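Local coordinates for protein NADH oxidase (Thermus thermophilus, PDB 6RVB) that probably uses NADH to reduce the disulfide of coenzyme A, working as an FAD-containing flavoprotein of the class-III pyridine nucleotide-disulfide oxidoreductase family, at residues Asp189-Ala194 and Lys355-Ser360; Leu373-Val378 and Asp433-Ala438. All blocks are in the same frame, centred on the assembly; numbering follows the deposited sequence.

Interaction 1 (Asp189-Ala194 and Lys355-Ser360). With COA (coenzyme A), chain J.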
loop_
_atom_site.group_PDB
_atom_site.type_symbol
_atom_site.label_atom_id
_atom_site.label_comp_id
_atom_site.label_asym_id
_atom_site.label_seq_id
_atom_site.Cartn_x
_atom_site.Cartn_y
_atom_site.Cartn_z
ATOM N N ASP A 189 -10.519 18.393 -1.305
ATOM C CA ASP A 189 -9.829 19.238 -2.282
ATOM C C ASP A 189 -10.126 18.934 -3.752
ATOM O O ASP A 189 -10.462 17.786 -4.106
ATOM C CB ASP A 189 -8.371 19.150 -2.005
ATOM C CG ASP A 189 -7.978 19.951 -0.828
ATOM O OD1 ASP A 189 -8.677 20.934 -0.473
ATOM O OD2 ASP A 189 -6.926 19.594 -0.301
ATOM N N PRO A 190 -10.124 19.972 -4.614
ATOM C CA PRO A 190 -10.926 19.757 -5.845
ATOM C C PRO A 190 -10.231 19.059 -7.006
ATOM O O PRO A 190 -10.973 18.801 -7.941
ATOM C CB PRO A 190 -11.388 21.166 -6.212
ATOM C CG PRO A 190 -10.404 21.962 -5.741
ATOM C CD PRO A 190 -9.956 21.399 -4.390
ATOM N N GLU A 191 -8.922 18.762 -6.894
ATOM C CA GLU A 191 -8.152 17.981 -7.875
ATOM C C GLU A 191 -8.758 16.547 -7.954
ATOM O O GLU A 191 -8.851 15.930 -9.032
ATOM C CB GLU A 191 -6.669 17.860 -7.505
ATOM C CG GLU A 191 -5.783 19.035 -7.582
ATOM C CD GLU A 191 -5.815 20.093 -6.407
ATOM O OE1 GLU A 191 -6.867 20.236 -5.666
ATOM O OE2 GLU A 191 -4.740 20.803 -6.288
ATOM N N VAL A 192 -9.125 16.012 -6.792
ATOM C CA VAL A 192 -9.687 14.686 -6.753
ATOM C C VAL A 192 -11.055 14.746 -7.378
ATOM O O VAL A 192 -11.339 13.977 -8.251
ATOM C CB VAL A 192 -9.714 14.079 -5.335
ATOM C CG1 VAL A 192 -10.624 12.827 -5.294
ATOM C CG2 VAL A 192 -8.333 13.791 -4.946
ATOM N N GLY A 193 -11.918 15.647 -6.920
ATOM C CA GLY A 193 -13.229 15.850 -7.538
ATOM C C GLY A 193 -13.145 15.903 -9.075
ATOM O O GLY A 193 -14.015 15.341 -9.759
ATOM N N ALA A 194 -12.119 16.570 -9.621
ATOM C CA ALA A 194 -11.946 16.623 -11.046
ATOM C C ALA A 194 -11.711 15.264 -11.715
ATOM O O ALA A 194 -12.294 14.976 -12.783
ATOM C CB ALA A 194 -10.845 17.442 -11.343
ATOM N N LYS A 355 -0.774 22.696 0.103
ATOM C CA LYS A 355 -0.834 21.388 -0.540
ATOM C C LYS A 355 0.181 21.160 -1.642
ATOM O O LYS A 355 0.771 22.102 -2.155
ATOM C CB LYS A 355 -2.220 21.108 -1.081
ATOM C CG LYS A 355 -2.570 21.803 -2.276
ATOM C CD LYS A 355 -4.004 21.549 -2.615
ATOM C CE LYS A 355 -4.514 22.427 -3.732
ATOM N NZ LYS A 355 -6.009 22.453 -3.544
ATOM N N VAL A 356 0.375 19.907 -2.007
ATOM C CA VAL A 356 1.115 19.581 -3.169
ATOM C C VAL A 356 0.350 18.448 -3.867
ATOM O O VAL A 356 -0.275 17.644 -3.197
ATOM C CB VAL A 356 2.566 19.244 -2.784
ATOM C CG1 VAL A 356 2.683 17.863 -2.259
ATOM C CG2 VAL A 356 3.355 19.243 -3.967
ATOM N N PHE A 357 0.331 18.376 -5.192
ATOM C CA PHE A 357 -0.509 17.328 -5.846
ATOM C C PHE A 357 0.171 16.871 -7.123
ATOM O O PHE A 357 0.274 17.654 -8.068
ATOM C CB PHE A 357 -1.886 17.907 -6.194
ATOM C CG PHE A 357 -2.832 16.943 -6.802
ATOM C CD1 PHE A 357 -2.865 16.749 -8.160
ATOM C CD2 PHE A 357 -3.722 16.202 -6.005
ATOM C CE1 PHE A 357 -3.742 15.787 -8.762
ATOM C CE2 PHE A 357 -4.624 15.224 -6.595
ATOM C CZ PHE A 357 -4.609 15.028 -7.969
ATOM N N ILE A 358 0.676 15.640 -7.129
ATOM C CA ILE A 358 1.547 15.222 -8.182
ATOM C C ILE A 358 0.912 14.058 -8.869
ATOM O O ILE A 358 0.055 13.471 -8.273
ATOM C CB ILE A 358 2.997 14.935 -7.793
ATOM C CG1 ILE A 358 3.090 13.758 -6.889
ATOM C CG2 ILE A 358 3.530 16.051 -7.167
ATOM C CD1 ILE A 358 3.103 12.513 -7.577
ATOM N N GLN A 359 1.268 13.833 -10.155
ATOM C CA GLN A 359 0.776 12.682 -10.858
ATOM C C GLN A 359 1.970 11.899 -11.349
ATOM O O GLN A 359 2.821 12.506 -11.998
ATOM C CB GLN A 359 -0.062 13.077 -12.023
ATOM C CG GLN A 359 0.124 12.125 -13.134
ATOM C CD GLN A 359 -0.851 12.279 -14.252
ATOM O OE1 GLN A 359 -1.587 13.261 -14.374
ATOM N NE2 GLN A 359 -0.868 11.284 -15.083
ATOM N N SER A 360 2.021 10.595 -10.991
ATOM C CA SER A 360 3.134 9.723 -11.224
ATOM C C SER A 360 2.538 8.438 -11.773
ATOM O O SER A 360 1.396 8.420 -12.186
ATOM C CB SER A 360 3.880 9.422 -9.976
ATOM O OG SER A 360 5.128 8.837 -10.323
HETATM N N1A COA J . 5.100 14.985 -10.980
HETATM C C2A COA J . 5.732 16.103 -10.480
HETATM N N3A COA J . 7.097 16.193 -10.260
HETATM C C4A COA J . 7.959 15.139 -10.539
HETATM C C5A COA J . 7.349 13.877 -11.068
HETATM C C6A COA J . 5.870 13.844 -11.295
HETATM N N6A COA J . 5.406 12.640 -11.779
HETATM N N7A COA J . 8.352 12.969 -11.225
HETATM C C8A COA J . 9.508 13.580 -10.847
HETATM N N9A COA J . 9.281 14.855 -10.439
HETATM C C1B COA J . 10.367 15.746 -9.958
HETATM C C2B COA J . 11.138 15.197 -8.746
HETATM O O2B COA J . 10.460 15.564 -7.525
HETATM C C3B COA J . 12.506 15.871 -8.814
HETATM O O3B COA J . 12.487 17.070 -7.999
HETATM P P3B COA J . 13.650 18.190 -7.836
HETATM O O7A COA J . 13.297 18.687 -6.447
HETATM O O8A COA J . 14.962 17.506 -8.026
HETATM O O9A COA J . 13.458 19.165 -8.985
HETATM C C4B COA J . 12.649 16.220 -10.281
HETATM O O4B COA J . 11.402 15.945 -10.930
HETATM C C5B COA J . 13.664 15.367 -10.976
HETATM O O5B COA J . 13.078 14.115 -11.348
HETATM P P1A COA J . 13.628 13.437 -12.703
HETATM O O1A COA J . 12.738 12.249 -12.810
HETATM O O2A COA J . 13.718 14.426 -13.845
HETATM O O3A COA J . 15.058 12.892 -12.162
HETATM P P2A COA J . 16.616 13.290 -12.432
HETATM O O4A COA J . 17.427 13.452 -11.112
HETATM O O5A COA J . 16.619 14.318 -13.551
HETATM O O6A COA J . 16.958 11.887 -13.132
HETATM C CBP COA J . 18.013 9.888 -13.777
HETATM C CCP COA J . 18.115 11.130 -12.920
HETATM C CDP COA J . 16.728 9.824 -14.611
HETATM C CEP COA J . 19.213 9.986 -14.701
HETATM C CAP COA J . 18.135 8.708 -12.781
HETATM O OAP COA J . 17.047 8.640 -11.852
HETATM C C9P COA J . 18.316 7.382 -13.463
HETATM O O9P COA J . 19.383 7.103 -14.041
HETATM N N8P COA J . 17.291 6.529 -13.419
HETATM C C7P COA J . 17.377 5.413 -14.356
HETATM C C6P COA J . 18.188 4.267 -13.751
HETATM C C5P COA J . 17.413 3.895 -12.501
HETATM O O5P COA J . 17.569 4.485 -11.435
HETATM N N4P COA J . 16.555 2.903 -12.580
HETATM C C3P COA J . 16.416 2.172 -11.344
HETATM C C2P COA J . 17.741 1.530 -10.963
HETATM S S1P COA J . 17.546 -0.234 -11.299
#
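Glu191, in the first turn of helix 190-202, shows how one side chain can serve two neighbours on a strand: its methylenes lie on the ring of Phe357, and its carboxylate meets the ammonium of Lys355. CB sits over the centre of the ring, 3.5 Å from its centroid and 13° off the normal, a CH-pi contact, with CG over the same face. The bend at chi2 (80°) turns CD away from the straight course of the chain, and the carboxylate and Lys355 approach tip to tip. Lys355 NZ stands 3.2 Å from Glu191 OE1, a salt bridge that uses the syn lone pair of that oxygen. The contact joins the NAD-binding region, through the start of its helix, to the outermost strand of the antiparallel sheet in the dimerisation domain of this disulfide reductase fold. Val192 CG2 adds an oblique apolar touch 4.3 Å from Phe357 CE2. Asp189 precedes the helix without capping it; its OD2 and OD1 accept from the backbone N of Leu343 and Glu344. Lys355 NZ lies 4.3 Å from Asp189 OD1, beyond a salt bridge, and Glu376 stands close to OD2, so one acid may be protonated. Gln359 O accepts a nearly straight hydrogen bond from coenzyme A N6A at 2.6 Å.

Interaction 2 (Leu373-Val378 and Asp433-Ala438). With COA (coenzyme A), chain J.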
loop_
_atom_site.group_PDB
_atom_site.type_symbol
_atom_site.label_atom_id
_atom_site.label_comp_id
_atom_site.label_asym_id
_atom_site.label_seq_id
_atom_site.Cartn_x
_atom_site.Cartn_y
_atom_site.Cartn_z
ATOM N N LEU A 373 -1.044 7.253 -11.100
ATOM C CA LEU A 373 -1.194 7.250 -9.640
ATOM C C LEU A 373 -0.897 8.679 -9.210
ATOM O O LEU A 373 0.182 9.239 -9.591
ATOM C CB LEU A 373 -0.188 6.310 -9.001
ATOM C CG LEU A 373 -0.511 6.097 -7.540
ATOM C CD1 LEU A 373 -0.183 4.705 -7.253
ATOM C CD2 LEU A 373 0.333 6.997 -6.618
ATOM N N TRP A 374 -1.843 9.296 -8.494
ATOM C CA TRP A 374 -1.733 10.704 -8.130
ATOM C C TRP A 374 -1.626 10.706 -6.635
ATOM O O TRP A 374 -2.293 9.872 -6.002
ATOM C CB TRP A 374 -2.989 11.444 -8.439
ATOM C CG TRP A 374 -3.334 11.661 -9.903
ATOM C CD1 TRP A 374 -3.109 12.794 -10.648
ATOM C CD2 TRP A 374 -4.017 10.751 -10.773
ATOM N NE1 TRP A 374 -3.547 12.600 -11.936
ATOM C CE2 TRP A 374 -4.115 11.363 -12.029
ATOM C CE3 TRP A 374 -4.491 9.442 -10.630
ATOM C CZ2 TRP A 374 -4.703 10.746 -13.088
ATOM C CZ3 TRP A 374 -5.072 8.839 -11.696
ATOM C CH2 TRP A 374 -5.164 9.484 -12.906
ATOM N N VAL A 375 -0.775 11.557 -6.040
ATOM C CA VAL A 375 -0.774 11.630 -4.600
ATOM C C VAL A 375 -0.836 13.085 -4.236
ATOM O O VAL A 375 -0.312 13.901 -4.990
ATOM C CB VAL A 375 0.361 10.865 -3.938
ATOM C CG1 VAL A 375 1.349 10.310 -4.947
ATOM C CG2 VAL A 375 1.034 11.717 -2.937
ATOM N N GLU A 376 -1.599 13.395 -3.167
ATOM C CA GLU A 376 -1.728 14.738 -2.586
ATOM C C GLU A 376 -1.183 14.799 -1.193
ATOM O O GLU A 376 -1.470 13.913 -0.447
ATOM C CB GLU A 376 -3.180 15.191 -2.447
ATOM C CG GLU A 376 -3.259 16.649 -1.918
ATOM C CD GLU A 376 -4.689 17.099 -1.786
ATOM O OE1 GLU A 376 -5.587 16.344 -2.193
ATOM O OE2 GLU A 376 -4.916 18.216 -1.268
ATOM N N LEU A 377 -0.477 15.861 -0.806
ATOM C CA LEU A 377 -0.008 15.987 0.559
ATOM C C LEU A 377 -0.515 17.305 1.073
ATOM O O LEU A 377 -0.352 18.308 0.436
ATOM C CB LEU A 377 1.506 16.014 0.491
ATOM C CG LEU A 377 2.316 14.894 1.023
ATOM C CD1 LEU A 377 1.522 13.572 1.042
ATOM C CD2 LEU A 377 3.614 14.881 0.276
ATOM N N VAL A 378 -1.101 17.331 2.242
ATOM C CA VAL A 378 -1.525 18.594 2.902
ATOM C C VAL A 378 -0.663 18.766 4.152
ATOM O O VAL A 378 -0.634 17.897 5.008
ATOM C CB VAL A 378 -3.016 18.473 3.289
ATOM C CG1 VAL A 378 -3.492 19.605 4.002
ATOM C CG2 VAL A 378 -3.814 18.350 2.042
ATOM N N ASP A 433 9.148 6.340 -5.208
ATOM C CA ASP A 433 7.715 6.067 -4.986
ATOM C C ASP A 433 6.928 7.344 -5.163
ATOM O O ASP A 433 7.432 8.376 -4.834
ATOM C CB ASP A 433 7.457 5.558 -3.577
ATOM C CG ASP A 433 6.028 5.094 -3.394
ATOM O OD1 ASP A 433 5.181 5.933 -3.017
ATOM O OD2 ASP A 433 5.747 3.881 -3.621
ATOM N N PRO A 434 5.679 7.286 -5.645
ATOM C CA PRO A 434 4.961 8.533 -5.709
ATOM C C PRO A 434 4.813 9.246 -4.367
ATOM O O PRO A 434 4.829 10.459 -4.411
ATOM C CB PRO A 434 3.635 8.139 -6.258
ATOM C CG PRO A 434 3.917 7.085 -7.051
ATOM C CD PRO A 434 4.980 6.278 -6.415
ATOM N N LEU A 435 4.702 8.592 -3.208
ATOM C CA LEU A 435 4.777 9.326 -1.959
ATOM C C LEU A 435 6.118 10.169 -1.886
ATOM O O LEU A 435 6.094 11.303 -1.485
ATOM C CB LEU A 435 4.633 8.360 -0.807
ATOM C CG LEU A 435 3.299 7.717 -0.721
ATOM C CD1 LEU A 435 3.335 6.629 0.297
ATOM C CD2 LEU A 435 2.351 8.753 -0.336
ATOM N N LEU A 436 7.275 9.628 -2.243
ATOM C CA LEU A 436 8.498 10.383 -2.115
ATOM C C LEU A 436 8.462 11.555 -3.106
ATOM O O LEU A 436 8.991 12.613 -2.824
ATOM C CB LEU A 436 9.774 9.526 -2.321
ATOM C CG LEU A 436 9.658 8.413 -1.336
ATOM C CD1 LEU A 436 10.845 7.625 -1.425
ATOM C CD2 LEU A 436 9.455 8.960 0.074
ATOM N N ILE A 437 7.865 11.406 -4.274
ATOM C CA ILE A 437 8.165 12.444 -5.246
ATOM C C ILE A 437 7.306 13.572 -4.729
ATOM O O ILE A 437 7.712 14.720 -4.676
ATOM C CB ILE A 437 8.192 12.110 -6.890
ATOM C CG1 ILE A 437 6.948 12.459 -7.527
ATOM C CG2 ILE A 437 8.412 10.698 -7.326
ATOM C CD1 ILE A 437 6.697 13.858 -7.228
ATOM N N ALA A 438 6.111 13.252 -4.275
ATOM C CA ALA A 438 5.258 14.293 -3.686
ATOM C C ALA A 438 5.896 14.962 -2.463
ATOM O O ALA A 438 5.642 16.103 -2.253
ATOM C CB ALA A 438 3.952 13.744 -3.347
HETATM N N1A COA J . 5.100 14.985 -10.980
HETATM C C2A COA J . 5.732 16.103 -10.480
HETATM N N3A COA J . 7.097 16.193 -10.260
HETATM C C4A COA J . 7.959 15.139 -10.539
HETATM C C5A COA J . 7.349 13.877 -11.068
HETATM C C6A COA J . 5.870 13.844 -11.295
HETATM N N6A COA J . 5.406 12.640 -11.779
HETATM N N7A COA J . 8.352 12.969 -11.225
HETATM C C8A COA J . 9.508 13.580 -10.847
HETATM N N9A COA J . 9.281 14.855 -10.439
HETATM C C1B COA J . 10.367 15.746 -9.958
HETATM C C2B COA J . 11.138 15.197 -8.746
HETATM O O2B COA J . 10.460 15.564 -7.525
HETATM C C3B COA J . 12.506 15.871 -8.814
HETATM O O3B COA J . 12.487 17.070 -7.999
HETATM P P3B COA J . 13.650 18.190 -7.836
HETATM O O7A COA J . 13.297 18.687 -6.447
HETATM O O8A COA J . 14.962 17.506 -8.026
HETATM O O9A COA J . 13.458 19.165 -8.985
HETATM C C4B COA J . 12.649 16.220 -10.281
HETATM O O4B COA J . 11.402 15.945 -10.930
HETATM C C5B COA J . 13.664 15.367 -10.976
HETATM O O5B COA J . 13.078 14.115 -11.348
HETATM P P1A COA J . 13.628 13.437 -12.703
HETATM O O1A COA J . 12.738 12.249 -12.810
HETATM O O2A COA J . 13.718 14.426 -13.845
HETATM O O3A COA J . 15.058 12.892 -12.162
HETATM P P2A COA J . 16.616 13.290 -12.432
HETATM O O4A COA J . 17.427 13.452 -11.112
HETATM O O5A COA J . 16.619 14.318 -13.551
HETATM O O6A COA J . 16.958 11.887 -13.132
HETATM C CBP COA J . 18.013 9.888 -13.777
HETATM C CCP COA J . 18.115 11.130 -12.920
HETATM C CDP COA J . 16.728 9.824 -14.611
HETATM C CEP COA J . 19.213 9.986 -14.701
HETATM C CAP COA J . 18.135 8.708 -12.781
HETATM O OAP COA J . 17.047 8.640 -11.852
HETATM C C9P COA J . 18.316 7.382 -13.463
HETATM O O9P COA J . 19.383 7.103 -14.041
HETATM N N8P COA J . 17.291 6.529 -13.419
HETATM C C7P COA J . 17.377 5.413 -14.356
HETATM C C6P COA J . 18.188 4.267 -13.751
HETATM C C5P COA J . 17.413 3.895 -12.501
HETATM O O5P COA J . 17.569 4.485 -11.435
HETATM N N4P COA J . 16.555 2.903 -12.580
HETATM C C3P COA J . 16.416 2.172 -11.344
HETATM C C2P COA J . 17.741 1.530 -10.963
HETATM S S1P COA J . 17.546 -0.234 -11.299
#
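Across Val375 and Leu435, whose CA atoms are 6.6 Å apart, strand 373-378 and helix 434-438 run at 45° to each other, their axes 8.3 Å apart at the closest point. Alternate strand residues Leu373, Val375 and Leu377 turn their side chains to the helix, a worked case of how a beta strand offers one apolar face to a helix packed on its sheet. Val375, in the middle, divides its branches: CG1 lies against Pro434 CB at 3.4 Å, while CG2 meets Ala438 CB, one helical turn later, at 3.6 Å. Leu435 begins by pointing away from the strand, but its CD2 comes back to the CG2 branch of Val375. On one flank Leu373 CD2 touches CB and CG of the Pro434 ring, the two side chains crossing at about a right angle; on the other, Leu377 CD2 packs on Ala438 CB at 3.8 Å. Asp433 N-caps the helix, its OD1 accepting from Leu435 N at 2.7 Å on the anti side, 19° out of the carboxylate plane, and its OD2 forms a salt bridge with Arg400. The short helix thus lies on the antiparallel sheet of the dimerisation domain, where Ile358 of strand 353-361 also touches Ala438 and Ile437; helix 401-409 packs against Leu435 and Leu377, and Lys304 of the second subunit reaches Leu436.

How the interactions relate
Strands 353-361 and 372-380 are antiparallel neighbours, and with centres about 10 Å apart the two contacts use opposite faces of this strand pair: Phe357 and Lys355 meet helix 190-202 in interaction 1, whereas Val375 and its neighbours meet helix 434-438 in interaction 2. A probable hydrogen bond, Ser360 N to Leu373 O at 2.7 Å, links them directly. Both reach the adenine of coenzyme A. Besides the Gln359 bond, Ile358 CB lies 3.8 Å from N1A, and Ile437 CD1 from interaction 2 lies 3.8 Å from C4A. Gln441 and residues of the second subunit, among them Asn303 and Arg307, also bind the ligand.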